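Local coordinates for tryptophan synthase alpha chain (Aquifex aeolicus, PDB 2EKC), which probably catalyses the aldol cleavage of indoleglycerol phosphate to indole and glyceraldehyde 3-phosphate, within an alpha2-beta2 tryptophan synthase, at residues Ser5-Glu10 and Gly44-Glu49; Thr174-Val179 and Glu199-Leu204. All coordinates share one frame; numbering follows the deposited sequence.

Interaction 1 of 2, residues Ser5-Glu10 and Gly44-Glu49; sequences SDKFTE and GTDILE
F8 and I47 make the apolar half of this contact. CD1 at the tip of the isoleucine lies 3.8 Å from both CE2 and CZ at the far end of the F8 ring, and the two side chains cross at about a right angle. I47 sets CG1 anti to its carbonyl carbon (chi1 -64°) and then runs on extended, which carries CD1 out from the strand as far as the ring.

K7 contributes carbon packing of another kind. Its aliphatic chain is bent at chi2 and chi3 and lies alongside the backbone carbonyl of D46: both K7 CG and K7 CE come to 3.8 Å from D46 O. This oxygen is buried by the contact and finds no polar partner in the model; the methylenes cover it on the helix side and offer it no donor.

The polar link is indirect. K7 NZ stands 5.0 Å from D46 OD1, too far for a direct bond, and one water bridges them, accepting from NZ at 2.8 Å and donating to OD1 at 2.7 Å. Within the helix, NZ also forms a salt bridge with E10 OE1 (2.7 Å), on the syn side of that carboxylate and 23° out of its plane. The other carboxylate oxygen of D46, OD2, is taken by K257 in a salt bridge and by the backbone N of L19.

Helix 3-14 precedes the first strand of an eight-stranded TIM barrel and packs against the end where the strands begin. F8 reaches A18, P208 and D229, and K7 lies on I95 and P96. I47 touches V20 and L98 on the flanking strands, two residues before the predicted proton acceptor E49, while L48 packs on helix 30-42.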
loop_
_atom_site.group_PDB
_atom_site.type_symbol
_atom_site.label_atom_id
_atom_site.label_comp_id
_atom_site.label_asym_id
_atom_site.label_seq_id
_atom_site.Cartn_x
_atom_site.Cartn_y
_atom_site.Cartn_z
ATOM N N SER A 5 11.125 7.515 -0.977
ATOM C CA SER A 5 12.457 7.470 -1.559
ATOM C C SER A 5 13.512 7.206 -0.492
ATOM O O SER A 5 14.421 6.404 -0.708
ATOM C CB SER A 5 12.766 8.776 -2.284
ATOM O OG SER A 5 12.065 8.825 -3.512
ATOM N N ASP A 6 13.396 7.870 0.657
ATOM C CA ASP A 6 14.363 7.662 1.732
ATOM C C ASP A 6 14.378 6.194 2.153
ATOM O O ASP A 6 15.439 5.600 2.338
ATOM C CB ASP A 6 14.034 8.510 2.966
ATOM C CG ASP A 6 14.133 10.006 2.707
ATOM O OD1 ASP A 6 14.846 10.415 1.771
ATOM O OD2 ASP A 6 13.503 10.774 3.464
ATOM N N LYS A 7 13.195 5.609 2.306
ATOM C CA LYS A 7 13.102 4.214 2.729
ATOM C C LYS A 7 13.758 3.242 1.758
ATOM O O LYS A 7 14.496 2.349 2.172
ATOM C CB LYS A 7 11.641 3.810 2.942
ATOM C CG LYS A 7 11.471 2.371 3.428
ATOM C CD LYS A 7 12.200 2.121 4.752
ATOM C CE LYS A 7 11.608 2.947 5.884
ATOM N NZ LYS A 7 12.306 2.708 7.182
ATOM N N PHE A 8 13.485 3.396 0.467
ATOM C CA PHE A 8 14.078 2.501 -0.523
ATOM C C PHE A 8 15.595 2.677 -0.594
ATOM O O PHE A 8 16.333 1.721 -0.833
ATOM C CB PHE A 8 13.433 2.721 -1.896
ATOM C CG PHE A 8 12.155 1.946 -2.088
ATOM C CD1 PHE A 8 12.174 0.552 -2.116
ATOM C CD2 PHE A 8 10.935 2.602 -2.223
ATOM C CE1 PHE A 8 10.997 -0.180 -2.276
ATOM C CE2 PHE A 8 9.746 1.878 -2.384
ATOM C CZ PHE A 8 9.780 0.485 -2.412
ATOM N N THR A 9 16.064 3.899 -0.380
ATOM C CA THR A 9 17.500 4.142 -0.393
ATOM C C THR A 9 18.097 3.433 0.819
ATOM O O THR A 9 19.174 2.839 0.747
ATOM C CB THR A 9 17.798 5.651 -0.323
ATOM O OG1 THR A 9 17.341 6.265 -1.529
ATOM C CG2 THR A 9 19.293 5.906 -0.155
ATOM N N GLU A 10 17.381 3.490 1.935
ATOM C CA GLU A 10 17.824 2.838 3.159
ATOM C C GLU A 10 17.866 1.322 2.974
ATOM O O GLU A 10 18.856 0.669 3.313
ATOM C CB GLU A 10 16.877 3.192 4.317
ATOM C CG GLU A 10 17.019 2.302 5.544
ATOM C CD GLU A 10 16.044 2.664 6.653
ATOM O OE1 GLU A 10 14.883 3.010 6.343
ATOM O OE2 GLU A 10 16.429 2.591 7.838
ATOM N N GLY A 44 8.901 -5.332 11.434
ATOM C CA GLY A 44 9.617 -5.233 10.173
ATOM C C GLY A 44 8.961 -4.631 8.950
ATOM O O GLY A 44 9.579 -4.609 7.884
ATOM N N THR A 45 7.727 -4.154 9.074
ATOM C CA THR A 45 7.047 -3.547 7.932
ATOM C C THR A 45 7.811 -2.282 7.519
ATOM O O THR A 45 8.125 -1.436 8.354
ATOM C CB THR A 45 5.579 -3.195 8.291
ATOM O OG1 THR A 45 4.822 -4.406 8.425
ATOM C CG2 THR A 45 4.951 -2.324 7.220
ATOM N N ASP A 46 8.113 -2.163 6.230
ATOM C CA ASP A 46 8.853 -1.010 5.712
ATOM C C ASP A 46 7.955 0.103 5.195
ATOM O O ASP A 46 8.296 1.282 5.289
ATOM C CB ASP A 46 9.784 -1.464 4.595
ATOM C CG ASP A 46 10.799 -2.476 5.077
ATOM O OD1 ASP A 46 11.637 -2.096 5.919
ATOM O OD2 ASP A 46 10.749 -3.646 4.630
ATOM N N ILE A 47 6.817 -0.282 4.634
ATOM C CA ILE A 47 5.860 0.676 4.089
ATOM C C ILE A 47 4.476 0.203 4.490
ATOM O O ILE A 47 4.135 -0.969 4.312
ATOM C CB ILE A 47 5.945 0.738 2.549
ATOM C CG1 ILE A 47 7.317 1.266 2.125
ATOM C CG2 ILE A 47 4.827 1.633 1.996
ATOM C CD1 ILE A 47 7.558 1.200 0.628
ATOM N N LEU A 48 3.678 1.114 5.026
ATOM C CA LEU A 48 2.341 0.767 5.475
ATOM C C LEU A 48 1.245 1.224 4.526
ATOM O O LEU A 48 1.283 2.345 4.023
ATOM C CB LEU A 48 2.098 1.380 6.857
ATOM C CG LEU A 48 0.812 0.993 7.583
ATOM C CD1 LEU A 48 0.874 -0.490 7.937
ATOM C CD2 LEU A 48 0.648 1.838 8.838
ATOM N N GLU A 49 0.281 0.343 4.260
ATOM C CA GLU A 49 -0.861 0.707 3.431
ATOM C C GLU A 49 -2.031 0.740 4.411
ATOM O O GLU A 49 -2.356 -0.273 5.041
ATOM C CB GLU A 49 -1.149 -0.324 2.339
ATOM C CG GLU A 49 -0.032 -0.552 1.345
ATOM C CD GLU A 49 -0.512 -1.320 0.124
ATOM O OE1 GLU A 49 -1.398 -2.186 0.282
ATOM O OE2 GLU A 49 -0.001 -1.063 -0.987
HETATM O O HOH W 1 12.018 -0.076 7.607
#

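Interaction 2 of 2, residues Thr174-Val179 and Glu199-Leu204; sequences TYFVSV and EEYREL
T174 and Y201 meet in one beta-alpha unit of the TIM barrel, where strand 174-177 is covered on its outer side by the next helix, 192-204. The tight part is small and centres on a single tyrosine. Y201, with CG anti to the backbone N (chi1 170°), reaches from the helix to the strand and meets T174 coming from the opposite direction. T174 OG1 and Y201 OH lie 2.9 Å apart, within hydrogen-bonding distance. The tyrosine hydroxyl is bonded to the carbonyl O of K207, which ties it to the chain leading into strand 209-212; the single T174 proton can then turn either to Y201 OH or, weakly, to the carbonyl O of P208.

Two residues along the strand, F176 turns its edge toward the face of Y201. This is an offset edge-to-face pair, with ring centroids 5.5 Å apart and planes at 71°; F176 CZ comes to 4.0 Å from Y201 CD1. V209 packs against all three side chains, and I163 and I166 of helix 160-169 close in on Y201 and T174 respectively.

Beyond the tyrosine the contact opens out. E203 lies on the exposed side of the helix, and the charged groups of E200 and R202 find partners elsewhere, R160 and D229. A disulfide between C167 and C205 links helix 160-169 to the residue following this segment. Back at the buried end, the methyl CG2 of T174 also packs against the tyrosine hydroxyl, 3.3 Å from Y201 OH.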
loop_
_atom_site.group_PDB
_atom_site.type_symbol
_atom_site.label_atom_id
_atom_site.label_comp_id
_atom_site.label_asym_id
_atom_site.label_seq_id
_atom_site.Cartn_x
_atom_site.Cartn_y
_atom_site.Cartn_z
ATOM N N THR A 174 6.152 2.522 -7.866
ATOM C CA THR A 174 5.045 1.983 -8.641
ATOM C C THR A 174 4.576 0.671 -8.023
ATOM O O THR A 174 5.316 0.017 -7.289
ATOM C CB THR A 174 5.454 1.698 -10.103
ATOM O OG1 THR A 174 6.479 0.697 -10.128
ATOM C CG2 THR A 174 5.971 2.962 -10.773
ATOM N N TYR A 175 3.342 0.296 -8.333
ATOM C CA TYR A 175 2.764 -0.937 -7.829
ATOM C C TYR A 175 2.175 -1.759 -8.971
ATOM O O TYR A 175 1.338 -1.266 -9.726
ATOM C CB TYR A 175 1.653 -0.639 -6.811
ATOM C CG TYR A 175 0.895 -1.883 -6.396
ATOM C CD1 TYR A 175 1.526 -2.899 -5.677
ATOM C CD2 TYR A 175 -0.431 -2.082 -6.788
ATOM C CE1 TYR A 175 0.862 -4.089 -5.361
ATOM C CE2 TYR A 175 -1.107 -3.271 -6.478
ATOM C CZ TYR A 175 -0.450 -4.271 -5.767
ATOM O OH TYR A 175 -1.097 -5.456 -5.480
ATOM N N PHE A 176 2.619 -3.006 -9.097
ATOM C CA PHE A 176 2.103 -3.903 -10.124
ATOM C C PHE A 176 1.396 -5.076 -9.457
ATOM O O PHE A 176 1.826 -5.547 -8.408
ATOM C CB PHE A 176 3.233 -4.471 -10.991
ATOM C CG PHE A 176 3.659 -3.577 -12.114
ATOM C CD1 PHE A 176 4.230 -2.337 -11.860
ATOM C CD2 PHE A 176 3.513 -3.991 -13.435
ATOM C CE1 PHE A 176 4.658 -1.518 -12.913
ATOM C CE2 PHE A 176 3.936 -3.183 -14.492
ATOM C CZ PHE A 176 4.509 -1.948 -14.232
ATOM N N VAL A 177 0.311 -5.541 -10.069
ATOM C CA VAL A 177 -0.415 -6.698 -9.556
ATOM C C VAL A 177 0.275 -7.910 -10.191
ATOM O O VAL A 177 0.746 -7.827 -11.324
ATOM C CB VAL A 177 -1.897 -6.656 -9.964
ATOM C CG1 VAL A 177 -2.555 -5.433 -9.350
ATOM C CG2 VAL A 177 -2.028 -6.622 -11.482
ATOM N N SER A 178 0.335 -9.026 -9.472
ATOM C CA SER A 178 1.028 -10.211 -9.973
ATOM C C SER A 178 0.267 -11.113 -10.939
ATOM O O SER A 178 0.878 -11.945 -11.612
ATOM C CB SER A 178 1.520 -11.062 -8.800
ATOM O OG SER A 178 0.442 -11.733 -8.174
ATOM N N VAL A 179 -1.051 -10.960 -11.011
ATOM C CA VAL A 179 -1.852 -11.804 -11.893
ATOM C C VAL A 179 -2.604 -10.987 -12.940
ATOM O O VAL A 179 -2.843 -9.793 -12.757
ATOM C CB VAL A 179 -2.868 -12.648 -11.076
ATOM C CG1 VAL A 179 -3.954 -11.752 -10.514
ATOM C CG2 VAL A 179 -3.465 -13.747 -11.946
ATOM N N GLU A 199 10.887 -6.903 -15.827
ATOM C CA GLU A 199 12.167 -6.787 -16.508
ATOM C C GLU A 199 12.040 -5.717 -17.591
ATOM O O GLU A 199 12.953 -4.915 -17.784
ATOM C CB GLU A 199 12.579 -8.142 -17.097
ATOM C CG GLU A 199 12.521 -9.267 -16.060
ATOM C CD GLU A 199 13.183 -10.554 -16.513
ATOM O OE1 GLU A 199 13.093 -10.890 -17.712
ATOM O OE2 GLU A 199 13.784 -11.239 -15.656
ATOM N N GLU A 200 10.905 -5.700 -18.292
ATOM C CA GLU A 200 10.665 -4.685 -19.318
ATOM C C GLU A 200 10.655 -3.333 -18.624
ATOM O O GLU A 200 11.272 -2.370 -19.083
ATOM C CB GLU A 200 9.305 -4.887 -19.991
ATOM C CG GLU A 200 9.281 -5.890 -21.123
ATOM C CD GLU A 200 7.960 -5.867 -21.873
ATOM O OE1 GLU A 200 6.964 -6.403 -21.345
ATOM O OE2 GLU A 200 7.917 -5.299 -22.988
ATOM N N TYR A 201 9.928 -3.277 -17.513
ATOM C CA TYR A 201 9.809 -2.063 -16.716
ATOM C C TYR A 201 11.202 -1.547 -16.357
ATOM O O TYR A 201 11.470 -0.350 -16.455
ATOM C CB TYR A 201 9.010 -2.366 -15.444
ATOM C CG TYR A 201 8.999 -1.266 -14.405
ATOM C CD1 TYR A 201 8.075 -0.221 -14.463
ATOM C CD2 TYR A 201 9.900 -1.287 -13.343
ATOM C CE1 TYR A 201 8.047 0.775 -13.478
ATOM C CE2 TYR A 201 9.881 -0.303 -12.357
ATOM C CZ TYR A 201 8.954 0.721 -12.427
ATOM O OH TYR A 201 8.925 1.669 -11.431
ATOM N N ARG A 202 12.084 -2.456 -15.951
ATOM C CA ARG A 202 13.449 -2.088 -15.577
ATOM C C ARG A 202 14.152 -1.371 -16.718
ATOM O O ARG A 202 14.936 -0.449 -16.495
ATOM C CB ARG A 202 14.261 -3.330 -15.205
ATOM C CG ARG A 202 13.748 -4.090 -13.993
ATOM C CD ARG A 202 13.763 -3.226 -12.753
ATOM N NE ARG A 202 13.515 -4.012 -11.547
ATOM C CZ ARG A 202 13.435 -3.494 -10.326
ATOM N NH1 ARG A 202 13.585 -2.187 -10.149
ATOM N NH2 ARG A 202 13.200 -4.280 -9.285
ATOM N N GLU A 203 13.867 -1.818 -17.936
ATOM C CA GLU A 203 14.450 -1.251 -19.147
ATOM C C GLU A 203 14.010 0.194 -19.361
ATOM O O GLU A 203 14.759 1.014 -19.892
ATOM C CB GLU A 203 14.012 -2.071 -20.371
ATOM C CG GLU A 203 14.447 -3.534 -20.372
ATOM C CD GLU A 203 13.832 -4.328 -21.519
ATOM O OE1 GLU A 203 13.916 -3.872 -22.680
ATOM O OE2 GLU A 203 13.267 -5.413 -21.265
ATOM N N LEU A 204 12.787 0.498 -18.937
ATOM C CA LEU A 204 12.211 1.819 -19.135
ATOM C C LEU A 204 12.077 2.691 -17.900
ATOM O O LEU A 204 11.808 3.883 -18.018
ATOM C CB LEU A 204 10.825 1.664 -19.761
ATOM C CG LEU A 204 10.758 0.989 -21.132
ATOM C CD1 LEU A 204 9.344 0.500 -21.407
ATOM C CD2 LEU A 204 11.215 1.976 -22.194
#

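How the interactions relate
Both contacts rest on the same closed sheet, their centres 18 Å apart, but from different directions. Interaction 1 sets the N-terminal helix against the start of strand 47-51 and is only partly buried: apolar on the F8 side, water and charge on the K7 side. Interaction 2 lies farther from the centre of the chain, yet its touching residues are all buried, because they fill the layer between strand and outer helix with aromatic rings and two hydroxyls within hydrogen-bonding distance. Common neighbours connect them. P208 is touched by F8 and hydrogen-bonded through its backbone to T174, while D229 meets F8 and forms a salt bridge with R202.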